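Local coordinates for protein guanine deaminase (Escherichia coli, PDB 6OHB) that catalyses the zinc-dependent hydrolytic deamination of guanine to xanthine and ammonia, the step that leads guanine into purine degradation, at residues L309-K313 with V346-Y352; I159-M163 with G200-Y204; R67-K72 with Y426-V430; I28-L32 with Y357-Y361; Q129-N133 with T333-L337. All coordinates share one frame; numbering follows the deposited sequence.

Contact 1 (L309-K313 with V346-Y352); sequences LFNLK and VLQLQGY
Q350 reaches across to the backbone of F310, its NE2 donating to F310 O over 2.6 Å with a nearly straight N-H...O angle of 167°. Q350 CG lies anti to the carbonyl carbon (chi1 -58°) and the chain runs on extended, which brings the amide to that oxygen. The acceptor lies in the plane of the Q350 amide, whereas seen from F310 the donor stands well above the carbonyl plane and is not on a lone pair. The methylenes of Q350 run past L309 in the opposite sense, and L309 CD1 rests 3.6 Å from Q350 CG. The same leucine meets the helix itself, with CB 4.0 Å from V346 CG1 and CD1 near L349 CB. Farther along, L312 CD2 touches both L347 CD1 and Y352 CE1, 3.7 Å from each. K313 meets the ring chiefly through CB, 3.6 Å from Y352 CD2.

Two helix ends position these groups. G351, with positive phi, is the C-prime residue of a Schellman motif closing helix 336-349; N311 is the N-cap of helix 312-317. Outside the segments, Y352 OH hydrogen-bonds E358 OE2, and L349 of the second subunit packs on L309. One directed amide-to-carbonyl bond thus holds the inverse gamma turn centred on N311 against the helix terminus, flanked by apolar packing, L309 on one side and L312 with the Y352 ring on the other.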
# COMPACT_ATOMS: atom_id res chain seq x y z
N LEU A 309 9.70 12.54 -5.50
CA LEU A 309 10.34 11.23 -5.46
C LEU A 309 11.79 11.38 -5.01
O LEU A 309 12.58 12.05 -5.69
CB LEU A 309 10.25 10.55 -6.83
CG LEU A 309 8.94 10.74 -7.59
CD1 LEU A 309 9.01 10.07 -8.95
CD2 LEU A 309 7.77 10.19 -6.79
N PHE A 310 12.13 10.73 -3.90
CA PHE A 310 13.49 10.82 -3.36
C PHE A 310 14.44 10.06 -4.27
O PHE A 310 14.16 8.94 -4.69
CB PHE A 310 13.53 10.25 -1.94
CG PHE A 310 14.93 10.10 -1.37
CD1 PHE A 310 15.62 11.20 -0.87
CD2 PHE A 310 15.55 8.86 -1.33
CE1 PHE A 310 16.89 11.06 -0.35
CE2 PHE A 310 16.82 8.71 -0.81
CZ PHE A 310 17.49 9.81 -0.32
N ASN A 311 15.58 10.69 -4.57
CA ASN A 311 16.55 10.15 -5.52
C ASN A 311 17.55 9.29 -4.76
O ASN A 311 18.65 9.71 -4.41
CB ASN A 311 17.23 11.28 -6.28
CG ASN A 311 17.98 10.81 -7.51
OD1 ASN A 311 18.02 9.61 -7.80
ND2 ASN A 311 18.59 11.75 -8.23
N LEU A 312 17.14 8.04 -4.49
CA LEU A 312 18.01 7.12 -3.77
C LEU A 312 19.27 6.80 -4.56
O LEU A 312 20.33 6.55 -3.97
CB LEU A 312 17.25 5.83 -3.43
CG LEU A 312 18.02 4.76 -2.67
CD1 LEU A 312 18.37 5.24 -1.27
CD2 LEU A 312 17.24 3.46 -2.61
N LYS A 313 19.18 6.81 -5.89
CA LYS A 313 20.33 6.52 -6.73
C LYS A 313 21.42 7.57 -6.55
O LYS A 313 22.60 7.23 -6.39
CB LYS A 313 19.90 6.42 -8.19
CG LYS A 313 21.03 6.33 -9.19
CD LYS A 313 20.47 6.29 -10.60
CE LYS A 313 21.56 6.40 -11.65
NZ LYS A 313 20.97 6.57 -13.01
N VAL A 346 8.02 4.22 -5.60
CA VAL A 346 8.65 5.51 -5.88
C VAL A 346 9.86 5.33 -6.80
O VAL A 346 10.05 6.05 -7.79
CB VAL A 346 9.04 6.19 -4.55
CG1 VAL A 346 10.17 7.19 -4.75
CG2 VAL A 346 7.82 6.84 -3.90
N LEU A 347 10.68 4.32 -6.51
CA LEU A 347 11.89 4.12 -7.29
C LEU A 347 11.58 3.56 -8.67
O LEU A 347 12.26 3.91 -9.65
CB LEU A 347 12.85 3.22 -6.51
CG LEU A 347 13.25 4.02 -5.27
CD1 LEU A 347 13.85 3.14 -4.18
CD2 LEU A 347 14.19 5.17 -5.66
N GLN A 348 10.56 2.71 -8.79
CA GLN A 348 10.12 2.28 -10.12
C GLN A 348 9.69 3.48 -10.95
O GLN A 348 9.92 3.52 -12.17
CB GLN A 348 8.97 1.28 -10.01
CG GLN A 348 9.39 -0.17 -9.84
CD GLN A 348 10.19 -0.69 -11.02
OE1 GLN A 348 11.37 -1.05 -10.88
NE2 GLN A 348 9.57 -0.73 -12.20
N LEU A 349 9.05 4.47 -10.31
CA LEU A 349 8.70 5.68 -11.04
C LEU A 349 9.93 6.46 -11.47
O LEU A 349 9.90 7.15 -12.49
CB LEU A 349 7.79 6.57 -10.19
CG LEU A 349 6.32 6.18 -10.12
CD1 LEU A 349 5.62 7.13 -9.18
CD2 LEU A 349 5.67 6.20 -11.49
N GLN A 350 11.03 6.35 -10.72
CA GLN A 350 12.26 7.01 -11.16
C GLN A 350 13.16 6.13 -12.03
O GLN A 350 14.28 6.55 -12.36
CB GLN A 350 13.06 7.52 -9.95
CG GLN A 350 12.29 8.48 -9.09
CD GLN A 350 13.08 8.93 -7.89
OE1 GLN A 350 14.06 9.66 -8.02
NE2 GLN A 350 12.67 8.49 -6.71
N GLY A 351 12.72 4.94 -12.42
CA GLY A 351 13.56 4.05 -13.19
C GLY A 351 14.61 3.31 -12.40
O GLY A 351 15.50 2.70 -12.99
N TYR A 352 14.53 3.35 -11.07
CA TYR A 352 15.49 2.69 -10.19
C TYR A 352 14.86 1.42 -9.63
O TYR A 352 13.78 1.46 -9.04
CB TYR A 352 15.89 3.63 -9.06
CG TYR A 352 16.91 3.10 -8.09
CD1 TYR A 352 16.53 2.46 -6.92
CD2 TYR A 352 18.27 3.26 -8.33
CE1 TYR A 352 17.47 1.98 -6.02
CE2 TYR A 352 19.22 2.78 -7.44
CZ TYR A 352 18.81 2.15 -6.29
OH TYR A 352 19.75 1.67 -5.40

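Contact 2 (I159-M163 with G200-Y204); sequences INMRM and GRLLY
In the TIM-barrel fold of the amidohydrolases, the loop after helix 146-158 and the residues leading into strand 203-208 run side by side, their end-to-end directions only 7° apart, which is the parallel course expected of neighbouring barrel strands. N160, in this loop, is the C-prime residue of the Schellman motif that ends the helix. L203 N donates to M163 O at 2.9 Å, joining the two backbones. Before that point two arginines fill the interface. R201 bends at chi3 (74°), which brings its guanidinium back to the loop, where NH1 donates to N160 O at 2.9 Å in the plane of that carbonyl. R162 CB lies over one face of the R201 guanidinium, 3.6 Å from R201 NH2, and R201 CB in turn covers a face of the R162 guanidinium. The two planes are 69° apart, so the groups cross instead of stacking, although R162 NE and R201 NE are 3.7 Å apart. Both charges have acidic mates: E385 bridges R162 and R201, and D387 pairs with R201, so the arginines gather round carboxylates. A leucine in place of R201 would probably leave D387 and E385 without this cationic mate and N160 O without this donor. N160 crosses the R201 chain at about a right angle, its OD1 touching R201 CG, while its ND2 is held by D431. On the other side of the loop backbone, L202 CD2 comes within 3.4 Å of M161 O.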
# COMPACT_ATOMS: atom_id res chain seq x y z
N ILE A 159 10.44 -1.25 28.84
CA ILE A 159 10.84 -2.48 28.18
C ILE A 159 12.31 -2.44 27.76
O ILE A 159 12.76 -3.31 27.00
CB ILE A 159 9.95 -2.78 26.96
CG1 ILE A 159 10.10 -1.68 25.91
CG2 ILE A 159 8.49 -2.93 27.39
CD1 ILE A 159 9.60 -2.07 24.54
N ASN A 160 13.06 -1.45 28.24
CA ASN A 160 14.47 -1.26 27.89
C ASN A 160 14.67 -1.23 26.37
O ASN A 160 15.58 -1.86 25.81
CB ASN A 160 15.35 -2.32 28.54
CG ASN A 160 16.82 -1.96 28.49
OD1 ASN A 160 17.18 -0.78 28.34
ND2 ASN A 160 17.68 -2.96 28.60
N MET A 161 13.82 -0.46 25.70
CA MET A 161 13.91 -0.27 24.26
C MET A 161 15.03 0.72 23.94
O MET A 161 15.30 1.65 24.72
CB MET A 161 12.58 0.26 23.74
CG MET A 161 12.48 0.46 22.24
SD MET A 161 10.82 1.05 21.79
CE MET A 161 10.29 -0.23 20.67
N ARG A 162 15.71 0.50 22.82
CA ARG A 162 16.65 1.49 22.29
C ARG A 162 15.90 2.43 21.36
O ARG A 162 15.49 2.04 20.26
CB ARG A 162 17.83 0.84 21.57
CG ARG A 162 18.89 1.87 21.17
CD ARG A 162 20.22 1.23 20.77
NE ARG A 162 20.93 0.63 21.90
CZ ARG A 162 21.75 1.29 22.71
NH1 ARG A 162 21.98 2.59 22.53
NH2 ARG A 162 22.36 0.66 23.70
N MET A 163 15.72 3.67 21.80
CA MET A 163 14.95 4.66 21.07
C MET A 163 15.65 6.01 21.16
O MET A 163 16.13 6.40 22.23
CB MET A 163 13.52 4.77 21.63
CG MET A 163 12.78 6.04 21.23
SD MET A 163 11.15 6.16 21.99
CE MET A 163 10.33 4.75 21.25
N GLY A 200 19.86 3.96 30.24
CA GLY A 200 19.66 2.65 29.66
C GLY A 200 20.06 2.67 28.20
O GLY A 200 21.14 3.14 27.83
N ARG A 201 19.17 2.18 27.34
CA ARG A 201 19.40 2.19 25.90
C ARG A 201 18.76 3.39 25.22
O ARG A 201 18.76 3.47 23.99
CB ARG A 201 18.90 0.88 25.27
CG ARG A 201 19.61 -0.38 25.77
CD ARG A 201 18.87 -1.64 25.30
NE ARG A 201 19.08 -1.89 23.88
CZ ARG A 201 18.19 -2.47 23.08
NH1 ARG A 201 17.01 -2.87 23.54
NH2 ARG A 201 18.49 -2.65 21.80
N LEU A 202 18.23 4.33 26.00
CA LEU A 202 17.59 5.51 25.44
C LEU A 202 18.63 6.52 24.98
O LEU A 202 19.76 6.56 25.48
CB LEU A 202 16.66 6.15 26.47
CG LEU A 202 15.54 5.26 27.00
CD1 LEU A 202 14.74 5.97 28.07
CD2 LEU A 202 14.64 4.80 25.86
N LEU A 203 18.25 7.32 23.99
CA LEU A 203 19.12 8.34 23.42
C LEU A 203 18.29 9.57 23.08
O LEU A 203 17.11 9.46 22.75
CB LEU A 203 19.84 7.82 22.17
CG LEU A 203 20.69 6.56 22.33
CD1 LEU A 203 20.99 5.91 20.99
CD2 LEU A 203 21.97 6.87 23.09
N TYR A 204 18.92 10.74 23.16
CA TYR A 204 18.23 12.00 22.92
C TYR A 204 18.66 12.62 21.60
O TYR A 204 19.83 12.55 21.22
CB TYR A 204 18.46 13.00 24.06
CG TYR A 204 17.59 14.23 23.94
CD1 TYR A 204 17.97 15.31 23.14
CD2 TYR A 204 16.37 14.32 24.61
CE1 TYR A 204 17.17 16.43 23.02
CE2 TYR A 204 15.57 15.43 24.49
CZ TYR A 204 15.98 16.48 23.69
OH TYR A 204 15.18 17.59 23.56

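Contact 3 (R67-K72 with Y426-V430); sequences RDYRGK and YRTYV
The Y429 hydroxyl is met by two groups of segment 67-72: Y69 OH lies 2.5 Å from Y429 OH in a very short hydrogen bond whose donor could be either oxygen, and R67 NH1 adds a weak bond to the same oxygen at 3.3 Å. The two tyrosines come from opposite directions, each hydroxyl meeting the other ring at its edge and near its plane. The Y429 oxygen also sits at the edge of the R67 guanidinium.

A second cluster surrounds Y426. K72 CE stands over the centre of its ring, 3.4 Å from the centroid and 7° off the normal, a CH-pi contact, with K72 NZ in cation-pi range at 4.0 Å from that centroid. R427 NH1 covers the opposite face of the ring, which is therefore sandwiched between two cationic side chains. R427 is also tied down by a bond from NH1 to Y426 O. In Y426, CG anti to the backbone N (chi1 -176°) sets the ring against K72, and its edge meets Y69, with CE2 4.0 Å from Y69 CD1. A serine at Y426 would probably leave the K72 and R427 side chains without the ring between them and open a gap beside Y69.

V390 of strand 388-391 touches Y69, K72, Y426 and R427, and Y426 with R427 opposite it forms a classic beta bulge. The strand axes cross with N-to-C directions 128° apart, 10.6 Å at closest approach, so side chains alone bridge them, joining edge strand 67-70 of the four-stranded sheet to strand 425-430 of the neighbouring sheet.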
# COMPACT_ATOMS: atom_id res chain seq x y z
N ARG A 67 13.08 -22.03 22.39
CA ARG A 67 11.91 -21.49 21.70
C ARG A 67 12.01 -21.89 20.23
O ARG A 67 12.92 -21.44 19.52
CB ARG A 67 11.85 -19.97 21.87
CG ARG A 67 11.74 -19.53 23.31
CD ARG A 67 12.94 -18.70 23.72
NE ARG A 67 13.05 -18.55 25.16
CZ ARG A 67 12.38 -17.66 25.88
NH1 ARG A 67 11.53 -16.82 25.28
NH2 ARG A 67 12.54 -17.60 27.19
N ASP A 68 11.10 -22.75 19.78
CA ASP A 68 11.17 -23.37 18.47
C ASP A 68 10.29 -22.59 17.50
O ASP A 68 9.06 -22.75 17.49
CB ASP A 68 10.75 -24.84 18.57
CG ASP A 68 10.94 -25.60 17.28
OD1 ASP A 68 11.45 -25.01 16.31
OD2 ASP A 68 10.56 -26.79 17.24
N TYR A 69 10.91 -21.74 16.68
CA TYR A 69 10.19 -20.96 15.68
C TYR A 69 10.42 -21.49 14.27
O TYR A 69 10.42 -20.72 13.30
CB TYR A 69 10.60 -19.48 15.75
CG TYR A 69 10.25 -18.81 17.06
CD1 TYR A 69 8.94 -18.82 17.54
CD2 TYR A 69 11.22 -18.17 17.82
CE1 TYR A 69 8.62 -18.20 18.75
CE2 TYR A 69 10.91 -17.55 19.02
CZ TYR A 69 9.60 -17.57 19.48
OH TYR A 69 9.29 -16.96 20.68
N ARG A 70 10.63 -22.80 14.13
CA ARG A 70 10.83 -23.38 12.82
C ARG A 70 9.58 -23.24 11.97
O ARG A 70 8.46 -23.41 12.46
CB ARG A 70 11.24 -24.85 12.94
CG ARG A 70 12.71 -25.01 13.35
CD ARG A 70 13.10 -26.47 13.51
NE ARG A 70 12.39 -27.11 14.61
CZ ARG A 70 12.46 -28.41 14.89
NH1 ARG A 70 13.22 -29.21 14.15
NH2 ARG A 70 11.77 -28.91 15.90
N GLY A 71 9.77 -22.91 10.70
CA GLY A 71 8.71 -22.51 9.82
C GLY A 71 8.55 -21.01 9.69
O GLY A 71 7.93 -20.55 8.73
N LYS A 72 9.12 -20.25 10.62
CA LYS A 72 9.12 -18.80 10.57
C LYS A 72 10.48 -18.30 10.08
O LYS A 72 11.43 -19.07 9.90
CB LYS A 72 8.81 -18.22 11.96
CG LYS A 72 7.65 -18.88 12.69
CD LYS A 72 6.32 -18.50 12.08
CE LYS A 72 5.18 -18.64 13.07
NZ LYS A 72 4.90 -20.06 13.43
N TYR A 426 5.07 -12.17 14.00
CA TYR A 426 4.63 -13.24 14.91
C TYR A 426 5.14 -13.02 16.33
O TYR A 426 4.38 -13.20 17.29
CB TYR A 426 5.11 -14.59 14.36
CG TYR A 426 4.66 -15.82 15.13
CD1 TYR A 426 3.32 -16.24 15.11
CD2 TYR A 426 5.57 -16.59 15.84
CE1 TYR A 426 2.91 -17.37 15.81
CE2 TYR A 426 5.18 -17.74 16.53
CZ TYR A 426 3.85 -18.12 16.51
OH TYR A 426 3.46 -19.25 17.20
N ARG A 427 6.40 -12.63 16.47
CA ARG A 427 6.95 -12.34 17.79
C ARG A 427 7.92 -11.17 17.67
O ARG A 427 8.59 -11.02 16.64
CB ARG A 427 7.68 -13.55 18.42
CG ARG A 427 6.84 -14.81 18.69
CD ARG A 427 6.00 -14.70 19.96
NE ARG A 427 5.27 -15.93 20.26
CZ ARG A 427 4.10 -16.27 19.72
NH1 ARG A 427 3.50 -15.48 18.83
NH2 ARG A 427 3.51 -17.41 20.07
N THR A 428 8.01 -10.36 18.72
CA THR A 428 9.01 -9.30 18.79
C THR A 428 9.76 -9.40 20.11
O THR A 428 9.14 -9.39 21.19
CB THR A 428 8.39 -7.91 18.62
OG1 THR A 428 7.72 -7.83 17.36
CG2 THR A 428 9.47 -6.83 18.67
N TYR A 429 11.09 -9.47 20.01
CA TYR A 429 12.01 -9.52 21.14
C TYR A 429 12.77 -8.20 21.21
O TYR A 429 13.35 -7.76 20.21
CB TYR A 429 13.01 -10.68 21.00
CG TYR A 429 12.46 -12.06 21.30
CD1 TYR A 429 11.63 -12.72 20.40
CD2 TYR A 429 12.79 -12.71 22.49
CE1 TYR A 429 11.13 -14.00 20.68
CE2 TYR A 429 12.30 -13.98 22.78
CZ TYR A 429 11.48 -14.62 21.87
OH TYR A 429 10.99 -15.88 22.15
N VAL A 430 12.79 -7.60 22.40
CA VAL A 430 13.57 -6.40 22.66
C VAL A 430 14.43 -6.64 23.89
O VAL A 430 13.94 -7.14 24.91
CB VAL A 430 12.66 -5.17 22.87
CG1 VAL A 430 13.41 -4.04 23.54
CG2 VAL A 430 12.08 -4.71 21.53

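Contact 4 (I28-L32 with Y357-Y361); sequences IASAL and YEAFY
I28 is buried against helix 356-363 and loses 95 Å² of surface to it, whereas A29, one residue on, is exposed to solvent and loses only 29 Å². The isoleucine uses two branches: CG2 lies 3.6 Å from Y357 CB, and CD1 touches both E358 CA, at 3.6 Å, and Y361 CB, at 3.7 Å. Its CG1 stands over one face of the Y361 ring, offset toward the rim. Chi1 (-68°) places CG1 anti to the carbonyl carbon, and the extended chi2 (173°) carries CD1 onto the helix surface. L32 extends the apolar contact along Y357 and F360, CD2 touching Y357 CE1 at 3.5 Å and CD1 lying 3.9 Å from F360 CD2; the leucine crosses the Y357 side chain at about a right angle.

On the solvent side, A29 CB meets Y357 CD2 at 3.6 Å, a contact of a methyl group with the tyrosine ring. V410 and L413 of helix 409-419 also pack on that ring, while I16 and V18 of strand 14-18 pack on L32. The polar ends bond elsewhere: Y361 OH to I22 N, and E358 to W316 and Y352. Between these two segments the attraction is therefore apolar, and shape fit, not directed bonding, seats the turn before strand 32-35 on the helix.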
# COMPACT_ATOMS: atom_id res chain seq x y z
N ILE A 28 25.53 -6.05 -1.32
CA ILE A 28 24.68 -6.54 -0.23
C ILE A 28 24.53 -8.06 -0.30
O ILE A 28 24.51 -8.74 0.73
CB ILE A 28 23.31 -5.83 -0.26
CG1 ILE A 28 23.47 -4.36 0.10
CG2 ILE A 28 22.33 -6.49 0.70
CD1 ILE A 28 22.21 -3.55 -0.06
N ALA A 29 24.45 -8.61 -1.51
CA ALA A 29 24.33 -10.06 -1.65
C ALA A 29 25.54 -10.77 -1.06
O ALA A 29 25.40 -11.84 -0.45
CB ALA A 29 24.16 -10.43 -3.13
N SER A 30 26.73 -10.20 -1.23
CA SER A 30 27.94 -10.79 -0.68
C SER A 30 27.94 -10.84 0.84
O SER A 30 28.62 -11.69 1.42
CB SER A 30 29.17 -10.02 -1.17
OG SER A 30 29.36 -8.84 -0.40
N ALA A 31 27.19 -9.95 1.50
CA ALA A 31 27.16 -9.87 2.95
C ALA A 31 25.88 -10.43 3.55
O ALA A 31 25.67 -10.31 4.76
CB ALA A 31 27.35 -8.42 3.39
N LEU A 32 25.01 -11.02 2.74
CA LEU A 32 23.73 -11.51 3.22
C LEU A 32 23.88 -12.96 3.67
O LEU A 32 24.22 -13.83 2.86
CB LEU A 32 22.65 -11.39 2.15
CG LEU A 32 21.26 -11.65 2.73
CD1 LEU A 32 20.55 -10.34 2.97
CD2 LEU A 32 20.44 -12.56 1.84
N TYR A 357 17.31 -7.47 -1.56
CA TYR A 357 18.45 -7.34 -0.66
C TYR A 357 18.62 -5.90 -0.19
O TYR A 357 18.86 -5.65 1.00
CB TYR A 357 19.72 -7.85 -1.34
CG TYR A 357 19.72 -9.36 -1.53
CD1 TYR A 357 18.78 -10.15 -0.89
CD2 TYR A 357 20.65 -9.97 -2.36
CE1 TYR A 357 18.77 -11.52 -1.07
CE2 TYR A 357 20.64 -11.34 -2.54
CZ TYR A 357 19.70 -12.11 -1.88
OH TYR A 357 19.69 -13.48 -2.06
N GLU A 358 18.50 -4.94 -1.11
CA GLU A 358 18.65 -3.53 -0.73
C GLU A 358 17.55 -3.09 0.24
O GLU A 358 17.82 -2.37 1.20
CB GLU A 358 18.66 -2.64 -1.97
CG GLU A 358 19.08 -1.21 -1.69
CD GLU A 358 19.05 -0.34 -2.94
OE1 GLU A 358 18.88 -0.89 -4.05
OE2 GLU A 358 19.21 0.89 -2.81
N ALA A 359 16.31 -3.51 -0.02
CA ALA A 359 15.21 -3.15 0.87
C ALA A 359 15.41 -3.74 2.26
O ALA A 359 15.26 -3.05 3.27
CB ALA A 359 13.88 -3.63 0.26
N PHE A 360 15.75 -5.03 2.32
CA PHE A 360 16.01 -5.66 3.61
C PHE A 360 17.17 -4.97 4.33
O PHE A 360 17.11 -4.74 5.54
CB PHE A 360 16.29 -7.15 3.41
CG PHE A 360 16.62 -7.89 4.68
CD1 PHE A 360 15.62 -8.30 5.54
CD2 PHE A 360 17.94 -8.18 5.00
CE1 PHE A 360 15.92 -8.99 6.71
CE2 PHE A 360 18.25 -8.87 6.17
CZ PHE A 360 17.23 -9.27 7.02
N TYR A 361 18.21 -4.59 3.58
CA TYR A 361 19.35 -3.92 4.18
C TYR A 361 18.95 -2.57 4.77
O TYR A 361 19.27 -2.27 5.93
CB TYR A 361 20.44 -3.74 3.13
CG TYR A 361 21.65 -2.98 3.60
CD1 TYR A 361 22.62 -3.60 4.39
CD2 TYR A 361 21.85 -1.65 3.24
CE1 TYR A 361 23.74 -2.91 4.82
CE2 TYR A 361 22.96 -0.96 3.66
CZ TYR A 361 23.90 -1.59 4.45
OH TYR A 361 25.01 -0.89 4.87

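Contact 5 (Q129-N133 with T333-L337); sequences QLLRN and TFNML
The F334 ring carries Q129 CB over the centre of one face, 3.4 Å from the centroid and only 2° off the ring normal, a CH-pi contact. L130 CD2 comes to the ring's edge, 4.0 Å from F334 CD2 and near its plane. The Q129 amide is turned steeply to the ring and leads away from it; the N133 amide is inclined to the ring by just 19°, its ND2 lying 3.5 Å from F334 CB. Between the two asparagines the amide planes stand closer to perpendicular than to parallel. N335 ND2 donates to N133 OD1 at 2.9 Å, in the carbonyl plane and on a lone pair, with the acceptor also in the plane of the N335 amide.

The contact joins the C-terminal end of helix 116-132 to the start of helix 336-349 in the TIM-barrel fold. N335 is the N-cap of the latter, its OD1 bonded to Q338 N, while T333 OG1 accepts from N335 N in an ST turn. The N335 side chain leaves on the far side from its own backbone nitrogen, and can reach N133 with one end of its amide and cap with the other. N133 is likewise held at both ends, since its ND2 donates to Q129 O at 2.9 Å, nearly straight at 174°. A water completes the junction: it donates to N133 O at 2.6 Å and accepts from M336 N at 3.0 Å. I83 of strand 73-84 packs on both L130 and F334, and L398 of the second subunit also packs on F334.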
# COMPACT_ATOMS: atom_id res chain seq x y z
N GLN A 129 2.22 -0.11 18.89
CA GLN A 129 2.23 -0.14 17.43
C GLN A 129 3.62 -0.44 16.90
O GLN A 129 3.77 -1.21 15.94
CB GLN A 129 1.71 1.18 16.86
CG GLN A 129 0.27 1.48 17.24
CD GLN A 129 -0.64 0.28 17.11
OE1 GLN A 129 -0.89 -0.21 16.01
NE2 GLN A 129 -1.15 -0.21 18.24
N LEU A 130 4.65 0.18 17.49
CA LEU A 130 6.02 -0.15 17.10
C LEU A 130 6.29 -1.64 17.24
O LEU A 130 6.78 -2.29 16.30
CB LEU A 130 7.02 0.65 17.95
CG LEU A 130 7.06 2.16 17.73
CD1 LEU A 130 8.12 2.78 18.62
CD2 LEU A 130 7.32 2.48 16.26
N LEU A 131 5.98 -2.21 18.40
CA LEU A 131 6.30 -3.62 18.65
C LEU A 131 5.55 -4.54 17.69
O LEU A 131 6.15 -5.43 17.07
CB LEU A 131 5.99 -3.98 20.10
CG LEU A 131 6.87 -3.27 21.13
CD1 LEU A 131 6.53 -3.73 22.54
CD2 LEU A 131 8.35 -3.50 20.82
N ARG A 132 4.23 -4.33 17.53
CA ARG A 132 3.45 -5.24 16.71
C ARG A 132 3.82 -5.19 15.23
O ARG A 132 3.43 -6.08 14.47
CB ARG A 132 1.95 -4.98 16.87
CG ARG A 132 1.42 -3.81 16.06
CD ARG A 132 0.08 -4.13 15.41
NE ARG A 132 -0.88 -4.70 16.35
CZ ARG A 132 -2.06 -5.21 16.00
NH1 ARG A 132 -2.44 -5.20 14.73
NH2 ARG A 132 -2.87 -5.71 16.92
N ASN A 133 4.58 -4.19 14.80
CA ASN A 133 5.06 -4.13 13.42
C ASN A 133 6.54 -4.47 13.29
O ASN A 133 7.11 -4.34 12.20
CB ASN A 133 4.77 -2.75 12.82
CG ASN A 133 3.29 -2.56 12.52
OD1 ASN A 133 2.80 -2.97 11.47
ND2 ASN A 133 2.57 -1.96 13.45
N THR A 333 0.95 4.02 7.91
CA THR A 333 1.26 2.72 8.48
C THR A 333 2.53 2.77 9.33
O THR A 333 3.46 3.52 9.01
CB THR A 333 1.39 1.66 7.38
OG1 THR A 333 1.56 0.37 7.97
CG2 THR A 333 2.57 1.96 6.46
N PHE A 334 2.54 2.00 10.42
CA PHE A 334 3.74 1.77 11.21
C PHE A 334 4.64 0.70 10.62
O PHE A 334 5.74 0.47 11.14
CB PHE A 334 3.40 1.33 12.64
CG PHE A 334 2.94 2.43 13.55
CD1 PHE A 334 1.62 2.86 13.55
CD2 PHE A 334 3.82 3.01 14.45
CE1 PHE A 334 1.19 3.86 14.40
CE2 PHE A 334 3.40 4.02 15.31
CZ PHE A 334 2.09 4.44 15.28
N ASN A 335 4.20 0.02 9.56
CA ASN A 335 4.82 -1.21 9.11
C ASN A 335 5.95 -0.94 8.13
O ASN A 335 5.75 -0.26 7.11
CB ASN A 335 3.78 -2.13 8.48
CG ASN A 335 4.31 -3.54 8.27
OD1 ASN A 335 4.88 -3.86 7.22
ND2 ASN A 335 4.14 -4.40 9.28
N MET A 336 7.13 -1.49 8.43
CA MET A 336 8.31 -1.29 7.59
C MET A 336 8.18 -2.00 6.25
O MET A 336 8.67 -1.50 5.23
CB MET A 336 9.56 -1.76 8.34
CG MET A 336 10.89 -1.51 7.63
SD MET A 336 11.29 0.23 7.33
CE MET A 336 10.71 1.00 8.84
N LEU A 337 7.55 -3.18 6.23
CA LEU A 337 7.40 -3.89 4.96
C LEU A 337 6.60 -3.06 3.97
O LEU A 337 6.98 -2.93 2.79
CB LEU A 337 6.73 -5.26 5.19
CG LEU A 337 7.44 -6.22 6.16
CD1 LEU A 337 6.60 -7.46 6.39
CD2 LEU A 337 8.82 -6.59 5.63
O HOH W 1 8.06 -2.16 11.17

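In the fold
Along the chain, contacts 3 and 4 close long loops of 353 and 324 residues; they cross, and each encloses contacts 1, 2 and 5. Contact 2 closes before contact 1 opens, and contacts 1 and 5 cross. Contacts 1 and 5 use opposite ends of helix 336-349, their centres 23 Å apart, and both touch the second subunit. Helix 356-363 comes next, so contact 4 meets contact 1 through Y352 and E358. Contact 5 also touches contact 2, where L131 packs on M161, and contact 3, where T428 bonds to L131. Contact 4 seats the turn before strand 32-35 on helix 356-363, while contact 3 joins strand 67-70 to strand 425-430.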